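Local coordinates for sulfhydryl oxidase Erv1p (Arabidopsis thaliana, PDB 2HJ3), which uses FAD to oxidise thiols to disulfides, passing the electrons to oxygen, for the import and folding of small cysteine-containing proteins in the mitochondrial intermembrane space, at residues T19-L24 against K41-I46; E62-N67 against S78-H83. All coordinates share one frame; numbering follows the deposited sequence.

Contact 1. Residues T19-L24 against K41-I46; sequences TFLHTL and KELMTI. With FAD (flavin-adenine dinucleotide), chain K; SO4 (sulfate ion), chain J.
Helices 10-27 and 34-50 of the FAD-binding four-helix bundle of the ERV/ALR family meet here through leucines, Leu21 and Leu24 from one side and Leu43 from the other. Leu24 and Leu43 reach for each other tip to tip, methyl against methyl, with CD2 of Leu24 3.5 Å from CD2 of Leu43. Both side chains carry CG anti to the backbone N (chi1 176° in Leu24, 170° in Leu43), the setting that extends each branch across the gap between the helices. Leu21 joins more loosely, its CD2 4.3 Å from CD2 of Leu43, and also packs on Leu81 of helix 74-91. Branched, flexible and wholly apolar, leucine suits helices this far apart: the nearest CA atoms, those of Leu21 and Met44, are 9.6 Å apart. Leu24 also touches Met50 of the second subunit, so the contact borders the dimer interface.

One turn apart, Thr19 and Thr23 are tied within their own helix, where OG1 of Thr23 donates to O of Thr19 at 2.5 Å, a short length not to be read closely. That carbonyl also receives the backbone N of Thr23, from the opposite face of its plane. His22 serves the cofactor, its imidazole lying flat against the adenine with FAD C2A 3.3 Å above the ring centre, while its NE2 is hydrogen-bonded to ND1 of His85. With no hydrogen bond joining the two segments, their cohesion probably rests on the burial of methyl groups, whereas Thr23 turns to its own helix and His22 to FAD and His85.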
loop_
_atom_site.group_PDB
_atom_site.type_symbol
_atom_site.label_atom_id
_atom_site.label_comp_id
_atom_site.label_asym_id
_atom_site.label_seq_id
_atom_site.Cartn_x
_atom_site.Cartn_y
_atom_site.Cartn_z
ATOM N N THR A 19 -7.225 4.466 2.330
ATOM C CA THR A 19 -7.377 5.338 1.162
ATOM C C THR A 19 -6.710 4.702 -0.057
ATOM O O THR A 19 -7.276 4.658 -1.152
ATOM C CB THR A 19 -6.733 6.720 1.407
ATOM O OG1 THR A 19 -7.451 7.397 2.447
ATOM C CG2 THR A 19 -6.768 7.569 0.140
ATOM N N PHE A 20 -5.497 4.207 0.149
ATOM C CA PHE A 20 -4.745 3.556 -0.909
ATOM C C PHE A 20 -5.469 2.282 -1.363
ATOM O O PHE A 20 -5.709 2.080 -2.556
ATOM C CB PHE A 20 -3.334 3.235 -0.390
ATOM C CG PHE A 20 -2.586 2.270 -1.240
ATOM C CD1 PHE A 20 -2.390 2.523 -2.590
ATOM C CD2 PHE A 20 -2.107 1.083 -0.701
ATOM C CE1 PHE A 20 -1.729 1.603 -3.398
ATOM C CE2 PHE A 20 -1.442 0.150 -1.503
ATOM C CZ PHE A 20 -1.255 0.412 -2.853
ATOM N N LEU A 21 -5.823 1.422 -0.412
ATOM C CA LEU A 21 -6.517 0.183 -0.753
ATOM C C LEU A 21 -7.876 0.400 -1.430
ATOM O O LEU A 21 -8.124 -0.134 -2.510
ATOM C CB LEU A 21 -6.666 -0.695 0.494
ATOM C CG LEU A 21 -5.312 -1.250 0.979
ATOM C CD1 LEU A 21 -5.480 -2.033 2.295
ATOM C CD2 LEU A 21 -4.725 -2.144 -0.106
ATOM N N HIS A 22 -8.758 1.182 -0.819
ATOM C CA HIS A 22 -10.060 1.414 -1.442
ATOM C C HIS A 22 -9.935 2.156 -2.769
ATOM O O HIS A 22 -10.699 1.896 -3.699
ATOM C CB HIS A 22 -10.993 2.172 -0.493
ATOM C CG HIS A 22 -11.380 1.381 0.719
ATOM N ND1 HIS A 22 -12.034 0.170 0.638
ATOM C CD2 HIS A 22 -11.166 1.604 2.038
ATOM C CE1 HIS A 22 -12.201 -0.322 1.852
ATOM N NE2 HIS A 22 -11.684 0.530 2.720
ATOM N N THR A 23 -8.985 3.077 -2.876
ATOM C CA THR A 23 -8.832 3.784 -4.143
ATOM C C THR A 23 -8.371 2.778 -5.176
ATOM O O THR A 23 -8.771 2.825 -6.332
ATOM C CB THR A 23 -7.795 4.920 -4.071
ATOM O OG1 THR A 23 -8.219 5.899 -3.117
ATOM C CG2 THR A 23 -7.649 5.575 -5.430
ATOM N N LEU A 24 -7.522 1.859 -4.745
ATOM C CA LEU A 24 -7.015 0.828 -5.626
ATOM C C LEU A 24 -8.141 -0.082 -6.116
ATOM O O LEU A 24 -8.196 -0.431 -7.297
ATOM C CB LEU A 24 -5.960 0.006 -4.897
ATOM C CG LEU A 24 -5.393 -1.178 -5.669
ATOM C CD1 LEU A 24 -4.875 -0.696 -7.017
ATOM C CD2 LEU A 24 -4.280 -1.838 -4.856
ATOM N N LYS A 41 -4.004 -10.288 -5.052
ATOM C CA LYS A 41 -3.965 -11.292 -4.002
ATOM C C LYS A 41 -2.625 -11.303 -3.301
ATOM O O LYS A 41 -2.560 -11.459 -2.083
ATOM C CB LYS A 41 -4.259 -12.673 -4.575
ATOM C CG LYS A 41 -5.634 -12.779 -5.197
ATOM C CD LYS A 41 -5.925 -14.181 -5.675
ATOM C CE LYS A 41 -7.265 -14.228 -6.397
ATOM N NZ LYS A 41 -7.523 -15.552 -7.049
ATOM N N GLU A 42 -1.551 -11.138 -4.065
ATOM C CA GLU A 42 -0.216 -11.132 -3.477
ATOM C C GLU A 42 -0.055 -9.910 -2.573
ATOM O O GLU A 42 0.569 -9.981 -1.511
ATOM C CB GLU A 42 0.844 -11.135 -4.583
ATOM C CG GLU A 42 2.300 -11.180 -4.094
ATOM C CD GLU A 42 2.586 -12.326 -3.116
ATOM O OE1 GLU A 42 1.993 -13.416 -3.274
ATOM O OE2 GLU A 42 3.422 -12.141 -2.199
ATOM N N LEU A 43 -0.636 -8.795 -2.995
ATOM C CA LEU A 43 -0.580 -7.557 -2.225
ATOM C C LEU A 43 -1.213 -7.752 -0.850
ATOM O O LEU A 43 -0.664 -7.318 0.160
ATOM C CB LEU A 43 -1.304 -6.438 -2.982
ATOM C CG LEU A 43 -1.545 -5.135 -2.211
ATOM C CD1 LEU A 43 -0.219 -4.520 -1.793
ATOM C CD2 LEU A 43 -2.330 -4.167 -3.074
ATOM N N MET A 44 -2.364 -8.416 -0.804
ATOM C CA MET A 44 -3.031 -8.647 0.474
ATOM C C MET A 44 -2.202 -9.569 1.367
ATOM O O MET A 44 -2.112 -9.359 2.575
ATOM C CB MET A 44 -4.423 -9.253 0.268
ATOM C CG MET A 44 -5.349 -8.448 -0.616
ATOM S SD MET A 44 -5.288 -6.670 -0.325
ATOM C CE MET A 44 -6.026 -6.565 1.183
ATOM N N THR A 45 -1.602 -10.593 0.772
ATOM C CA THR A 45 -0.764 -11.527 1.526
ATOM C C THR A 45 0.421 -10.776 2.107
ATOM O O THR A 45 0.760 -10.941 3.275
ATOM C CB THR A 45 -0.216 -12.642 0.628
ATOM O OG1 THR A 45 -1.307 -13.389 0.078
ATOM C CG2 THR A 45 0.691 -13.574 1.426
ATOM N N ILE A 46 1.056 -9.957 1.277
ATOM C CA ILE A 46 2.191 -9.171 1.733
ATOM C C ILE A 46 1.762 -8.294 2.905
ATOM O O ILE A 46 2.440 -8.254 3.930
ATOM C CB ILE A 46 2.774 -8.314 0.583
ATOM C CG1 ILE A 46 3.388 -9.246 -0.475
ATOM C CG2 ILE A 46 3.819 -7.338 1.121
ATOM C CD1 ILE A 46 3.970 -8.539 -1.663
HETATM P PA FAD K . -10.823 4.240 8.922
HETATM O O1A FAD K . -11.338 2.937 9.428
HETATM O O2A FAD K . -9.383 4.632 8.881
HETATM O O5B FAD K . -11.352 5.033 7.685
HETATM C C5B FAD K . -11.118 5.455 6.353
HETATM C C4B FAD K . -12.347 6.308 6.127
HETATM O O4B FAD K . -12.748 5.528 4.969
HETATM C C3B FAD K . -13.654 6.621 6.910
HETATM O O3B FAD K . -13.592 7.829 7.668
HETATM C C2B FAD K . -14.696 6.495 5.887
HETATM O O2B FAD K . -14.869 7.598 5.052
HETATM C C1B FAD K . -14.158 5.302 5.088
HETATM N N9A FAD K . -14.553 3.950 5.351
HETATM C C8A FAD K . -14.949 3.261 6.523
HETATM N N7A FAD K . -15.316 2.016 6.452
HETATM C C5A FAD K . -15.165 1.737 5.099
HETATM C C6A FAD K . -15.416 0.618 4.279
HETATM N N6A FAD K . -15.962 -0.478 4.846
HETATM N N1A FAD K . -15.173 0.737 2.916
HETATM C C2A FAD K . -14.758 1.864 2.285
HETATM N N3A FAD K . -14.470 2.959 3.128
HETATM C C4A FAD K . -14.725 2.838 4.524
HETATM N N1 FAD K . -6.392 -0.625 14.195
HETATM C C2 FAD K . -6.438 -1.216 15.445
HETATM O O2 FAD K . -6.499 -0.564 16.505
HETATM N N3 FAD K . -6.432 -2.596 15.340
HETATM C C4 FAD K . -6.397 -3.323 14.125
HETATM O O4 FAD K . -6.286 -4.577 14.327
HETATM C C4X FAD K . -6.369 -2.670 12.904
HETATM N N5 FAD K . -6.206 -3.297 11.620
HETATM C C5X FAD K . -6.017 -2.656 10.373
HETATM C C6 FAD K . -5.769 -3.402 9.200
HETATM C C7 FAD K . -5.530 -2.707 7.976
HETATM C C7M FAD K . -5.198 -3.568 6.749
HETATM C C8 FAD K . -5.571 -1.279 7.913
HETATM C C8M FAD K . -5.427 -0.354 6.711
HETATM C C9 FAD K . -5.803 -0.569 9.099
HETATM C C9A FAD K . -5.982 -1.169 10.372
HETATM N N10 FAD K . -6.258 -0.638 11.733
HETATM C C10 FAD K . -6.352 -1.243 12.962
HETATM C "C1'" FAD K . -6.588 0.747 11.797
HETATM C "C2'" FAD K . -8.012 1.183 11.680
HETATM O "O2'" FAD K . -8.755 0.233 10.848
HETATM C "C3'" FAD K . -8.228 2.648 11.459
HETATM O "O3'" FAD K . -7.731 2.979 10.173
HETATM C "C4'" FAD K . -8.096 3.773 12.473
HETATM O "O4'" FAD K . -8.654 3.343 13.746
HETATM C "C5'" FAD K . -8.794 5.038 12.175
HETATM O "O5'" FAD K . -10.218 4.980 12.045
HETATM P P FAD K . -11.005 6.091 11.278
HETATM O O1P FAD K . -12.145 5.992 12.183
HETATM O O2P FAD K . -10.300 7.366 11.009
HETATM O O3P FAD K . -11.434 5.315 9.925
HETATM S S SO4 J . -7.170 -18.829 -5.053
HETATM O O1 SO4 J . -7.473 -17.502 -4.475
HETATM O O2 SO4 J . -7.551 -19.882 -4.088
HETATM O O3 SO4 J . -7.936 -18.997 -6.306
HETATM O O4 SO4 J . -5.722 -18.939 -5.352
#

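Contact 2. Residues E62-N67 against S78-H83; sequences EILRSN and SQWLCH. With FAD (flavin-adenine dinucleotide), chain K; SO4 (sulfate ion), chain F.
The indole of Trp80 meets segment 62-67 along its edge: O of Asn67 lies in the ring plane beside NE1, and CD1 of Leu64 sits at the rim of the six-membered ring, while Met44 of helix 34-50 also packs on this side chain. Another flat group, the imidazole of His83, has at its edge and in its plane a sulfate ion, probably from the crystallisation liquor, to whose O3 ND1 donates at 2.9 Å. The contact joins the C-terminal end of helix 54-66 to helix 74-91 in the four-helix bundle of the ERV/ALR fold.

With CG anti to the backbone N (chi1 176°), the indole of Trp80 swings across to segment 62-67, although CB is not aimed there. NE1 then gives its hydrogen to O of Asn67 at 2.8 Å, with an N-H...O angle of 151°; the donor stands above the carbonyl plane, 45° out of it, away from the lone-pair directions. Tryptophan fits this place because one side chain supplies both a long apolar surface and an N-H for the carbonyl where the helix has ended. Leu64 crosses the indole obliquely, its CD1 3.6 Å from CZ2 of Trp80. A phenylalanine in place of Trp80 would probably leave the carbonyl of Asn67 without this donor and weaken the hold on the end of helix 54-66.

On another side of helix 74-91, Cys82, disulfide-bonded to Cys99, borders the adenine of FAD, and its backbone O accepts a weak hydrogen bond from FAD N6A. Asn67 turns its amide back on its own helix: ND2 donates to O of Ile63 at 3.2 Å, on a lone pair in the carbonyl plane, though that oxygen lies somewhat out of the amide plane, while the backbone N of Asn67 donates to that same oxygen.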
loop_
_atom_site.group_PDB
_atom_site.type_symbol
_atom_site.label_atom_id
_atom_site.label_comp_id
_atom_site.label_asym_id
_atom_site.label_seq_id
_atom_site.Cartn_x
_atom_site.Cartn_y
_atom_site.Cartn_z
ATOM N N GLU A 62 -5.661 -13.080 10.110
ATOM C CA GLU A 62 -6.802 -13.921 10.476
ATOM C C GLU A 62 -7.934 -13.700 9.483
ATOM O O GLU A 62 -8.427 -14.645 8.868
ATOM C CB GLU A 62 -7.300 -13.566 11.878
ATOM C CG GLU A 62 -6.341 -13.900 13.005
ATOM C CD GLU A 62 -6.681 -13.160 14.290
ATOM O OE1 GLU A 62 -7.880 -13.111 14.656
ATOM O OE2 GLU A 62 -5.747 -12.636 14.936
ATOM N N ILE A 63 -8.339 -12.441 9.330
ATOM C CA ILE A 63 -9.410 -12.086 8.411
ATOM C C ILE A 63 -9.133 -12.628 7.017
ATOM O O ILE A 63 -10.022 -13.163 6.359
ATOM C CB ILE A 63 -9.582 -10.561 8.332
ATOM C CG1 ILE A 63 -10.042 -10.030 9.686
ATOM C CG2 ILE A 63 -10.582 -10.201 7.250
ATOM C CD1 ILE A 63 -9.992 -8.542 9.797
ATOM N N LEU A 64 -7.890 -12.499 6.574
ATOM C CA LEU A 64 -7.503 -12.973 5.253
ATOM C C LEU A 64 -7.614 -14.505 5.163
ATOM O O LEU A 64 -8.040 -15.048 4.144
ATOM C CB LEU A 64 -6.075 -12.507 4.952
ATOM C CG LEU A 64 -5.611 -12.531 3.497
ATOM C CD1 LEU A 64 -6.568 -11.705 2.645
ATOM C CD2 LEU A 64 -4.195 -11.980 3.403
ATOM N N ARG A 65 -7.241 -15.197 6.237
ATOM C CA ARG A 65 -7.315 -16.660 6.272
ATOM C C ARG A 65 -8.736 -17.142 6.009
ATOM O O ARG A 65 -8.978 -17.927 5.094
ATOM C CB ARG A 65 -6.874 -17.193 7.636
ATOM C CG ARG A 65 -5.421 -16.938 7.993
ATOM C CD ARG A 65 -4.484 -17.726 7.102
ATOM N NE ARG A 65 -3.095 -17.649 7.551
ATOM C CZ ARG A 65 -2.076 -18.219 6.917
ATOM N NH1 ARG A 65 -2.287 -18.909 5.803
ATOM N NH2 ARG A 65 -0.847 -18.103 7.398
ATOM N N SER A 66 -9.671 -16.659 6.821
ATOM C CA SER A 66 -11.074 -17.041 6.711
ATOM C C SER A 66 -11.864 -16.356 5.598
ATOM O O SER A 66 -12.930 -16.838 5.230
ATOM C CB SER A 66 -11.778 -16.789 8.038
ATOM O OG SER A 66 -11.701 -15.418 8.367
ATOM N N ASN A 67 -11.361 -15.242 5.073
ATOM C CA ASN A 67 -12.050 -14.521 4.001
ATOM C C ASN A 67 -11.070 -14.146 2.881
ATOM O O ASN A 67 -10.717 -12.979 2.718
ATOM C CB ASN A 67 -12.705 -13.244 4.545
ATOM C CG ASN A 67 -13.598 -13.506 5.742
ATOM O OD1 ASN A 67 -14.693 -14.055 5.613
ATOM N ND2 ASN A 67 -13.126 -13.124 6.923
ATOM N N SER A 78 -13.917 -4.544 -4.583
ATOM C CA SER A 78 -14.410 -3.379 -3.844
ATOM C C SER A 78 -15.201 -3.830 -2.631
ATOM O O SER A 78 -14.986 -3.348 -1.521
ATOM C CB SER A 78 -15.353 -2.541 -4.700
ATOM O OG SER A 78 -14.762 -2.174 -5.917
ATOM N N GLN A 79 -16.135 -4.749 -2.859
ATOM C CA GLN A 79 -16.986 -5.263 -1.788
ATOM C C GLN A 79 -16.146 -5.973 -0.744
ATOM O O GLN A 79 -16.203 -5.645 0.443
ATOM C CB GLN A 79 -18.025 -6.232 -2.354
ATOM C CG GLN A 79 -18.992 -5.603 -3.346
ATOM C CD GLN A 79 -19.891 -4.574 -2.697
ATOM O OE1 GLN A 79 -20.143 -3.511 -3.270
ATOM N NE2 GLN A 79 -20.391 -4.883 -1.500
ATOM N N TRP A 80 -15.357 -6.944 -1.192
ATOM C CA TRP A 80 -14.511 -7.702 -0.288
ATOM C C TRP A 80 -13.696 -6.782 0.620
ATOM O O TRP A 80 -13.656 -6.970 1.837
ATOM C CB TRP A 80 -13.560 -8.603 -1.083
ATOM C CG TRP A 80 -12.602 -9.336 -0.199
ATOM C CD1 TRP A 80 -12.856 -10.452 0.537
ATOM C CD2 TRP A 80 -11.261 -8.947 0.112
ATOM N NE1 TRP A 80 -11.755 -10.786 1.297
ATOM C CE2 TRP A 80 -10.762 -9.876 1.055
ATOM C CE3 TRP A 80 -10.432 -7.902 -0.313
ATOM C CZ2 TRP A 80 -9.472 -9.791 1.582
ATOM C CZ3 TRP A 80 -9.150 -7.815 0.210
ATOM C CH2 TRP A 80 -8.681 -8.757 1.150
ATOM N N LEU A 81 -13.052 -5.783 0.027
ATOM C CA LEU A 81 -12.227 -4.851 0.796
ATOM C C LEU A 81 -13.067 -4.077 1.812
ATOM O O LEU A 81 -12.589 -3.731 2.887
ATOM C CB LEU A 81 -11.516 -3.881 -0.152
ATOM C CG LEU A 81 -10.300 -3.133 0.398
ATOM C CD1 LEU A 81 -9.299 -4.108 1.005
ATOM C CD2 LEU A 81 -9.660 -2.352 -0.731
ATOM N N CYS A 82 -14.324 -3.814 1.464
ATOM C CA CYS A 82 -15.228 -3.098 2.357
ATOM C C CYS A 82 -15.634 -3.992 3.522
ATOM O O CYS A 82 -15.749 -3.530 4.664
ATOM C CB CYS A 82 -16.468 -2.635 1.589
ATOM S SG CYS A 82 -17.792 -1.907 2.610
ATOM N N HIS A 83 -15.833 -5.281 3.240
ATOM C CA HIS A 83 -16.221 -6.226 4.293
ATOM C C HIS A 83 -15.064 -6.415 5.248
ATOM O O HIS A 83 -15.247 -6.520 6.461
ATOM C CB HIS A 83 -16.628 -7.581 3.699
ATOM C CG HIS A 83 -17.864 -7.523 2.859
ATOM N ND1 HIS A 83 -19.073 -7.081 3.350
ATOM C CD2 HIS A 83 -18.061 -7.771 1.544
ATOM C CE1 HIS A 83 -19.959 -7.047 2.371
ATOM N NE2 HIS A 83 -19.369 -7.459 1.264
HETATM P PA FAD K . -10.823 4.240 8.922
HETATM O O1A FAD K . -11.338 2.937 9.428
HETATM O O2A FAD K . -9.383 4.632 8.881
HETATM O O5B FAD K . -11.352 5.033 7.685
HETATM C C5B FAD K . -11.118 5.455 6.353
HETATM C C4B FAD K . -12.347 6.308 6.127
HETATM O O4B FAD K . -12.748 5.528 4.969
HETATM C C3B FAD K . -13.654 6.621 6.910
HETATM O O3B FAD K . -13.592 7.829 7.668
HETATM C C2B FAD K . -14.696 6.495 5.887
HETATM O O2B FAD K . -14.869 7.598 5.052
HETATM C C1B FAD K . -14.158 5.302 5.088
HETATM N N9A FAD K . -14.553 3.950 5.351
HETATM C C8A FAD K . -14.949 3.261 6.523
HETATM N N7A FAD K . -15.316 2.016 6.452
HETATM C C5A FAD K . -15.165 1.737 5.099
HETATM C C6A FAD K . -15.416 0.618 4.279
HETATM N N6A FAD K . -15.962 -0.478 4.846
HETATM N N1A FAD K . -15.173 0.737 2.916
HETATM C C2A FAD K . -14.758 1.864 2.285
HETATM N N3A FAD K . -14.470 2.959 3.128
HETATM C C4A FAD K . -14.725 2.838 4.524
HETATM N N1 FAD K . -6.392 -0.625 14.195
HETATM C C2 FAD K . -6.438 -1.216 15.445
HETATM O O2 FAD K . -6.499 -0.564 16.505
HETATM N N3 FAD K . -6.432 -2.596 15.340
HETATM C C4 FAD K . -6.397 -3.323 14.125
HETATM O O4 FAD K . -6.286 -4.577 14.327
HETATM C C4X FAD K . -6.369 -2.670 12.904
HETATM N N5 FAD K . -6.206 -3.297 11.620
HETATM C C5X FAD K . -6.017 -2.656 10.373
HETATM C C6 FAD K . -5.769 -3.402 9.200
HETATM C C7 FAD K . -5.530 -2.707 7.976
HETATM C C7M FAD K . -5.198 -3.568 6.749
HETATM C C8 FAD K . -5.571 -1.279 7.913
HETATM C C8M FAD K . -5.427 -0.354 6.711
HETATM C C9 FAD K . -5.803 -0.569 9.099
HETATM C C9A FAD K . -5.982 -1.169 10.372
HETATM N N10 FAD K . -6.258 -0.638 11.733
HETATM C C10 FAD K . -6.352 -1.243 12.962
HETATM C "C1'" FAD K . -6.588 0.747 11.797
HETATM C "C2'" FAD K . -8.012 1.183 11.680
HETATM O "O2'" FAD K . -8.755 0.233 10.848
HETATM C "C3'" FAD K . -8.228 2.648 11.459
HETATM O "O3'" FAD K . -7.731 2.979 10.173
HETATM C "C4'" FAD K . -8.096 3.773 12.473
HETATM O "O4'" FAD K . -8.654 3.343 13.746
HETATM C "C5'" FAD K . -8.794 5.038 12.175
HETATM O "O5'" FAD K . -10.218 4.980 12.045
HETATM P P FAD K . -11.005 6.091 11.278
HETATM O O1P FAD K . -12.145 5.992 12.183
HETATM O O2P FAD K . -10.300 7.366 11.009
HETATM O O3P FAD K . -11.434 5.315 9.925
HETATM S S SO4 F . -20.419 -6.182 6.687
HETATM O O1 SO4 F . -20.714 -7.617 6.544
HETATM O O2 SO4 F . -20.245 -5.860 8.113
HETATM O O3 SO4 F . -19.185 -5.858 5.946
HETATM O O4 SO4 F . -21.536 -5.393 6.137
#

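How the contacts relate
From the N terminus, helix 10-27 supplies segment 19-24, and contact 1 closes a loop of 16 residues when helix 34-50 returns with 41-46. The chain then enters helix 54-66, and contact 2 closes a shorter loop of ten residues between 62-67 and 78-83. The two are in series, neither enclosing nor crossing the other, yet their centres lie about 11 Å apart and side chains of all four long helices pack on one another. O of Met44 lies 3.4 Å from CD2 of Leu64, joining helix 34-50 to helix 54-66, while CE1 of His22 packs against O of Leu81 at 3.6 Å, joining helices 10-27 and 74-91. Both contacts also touch FAD.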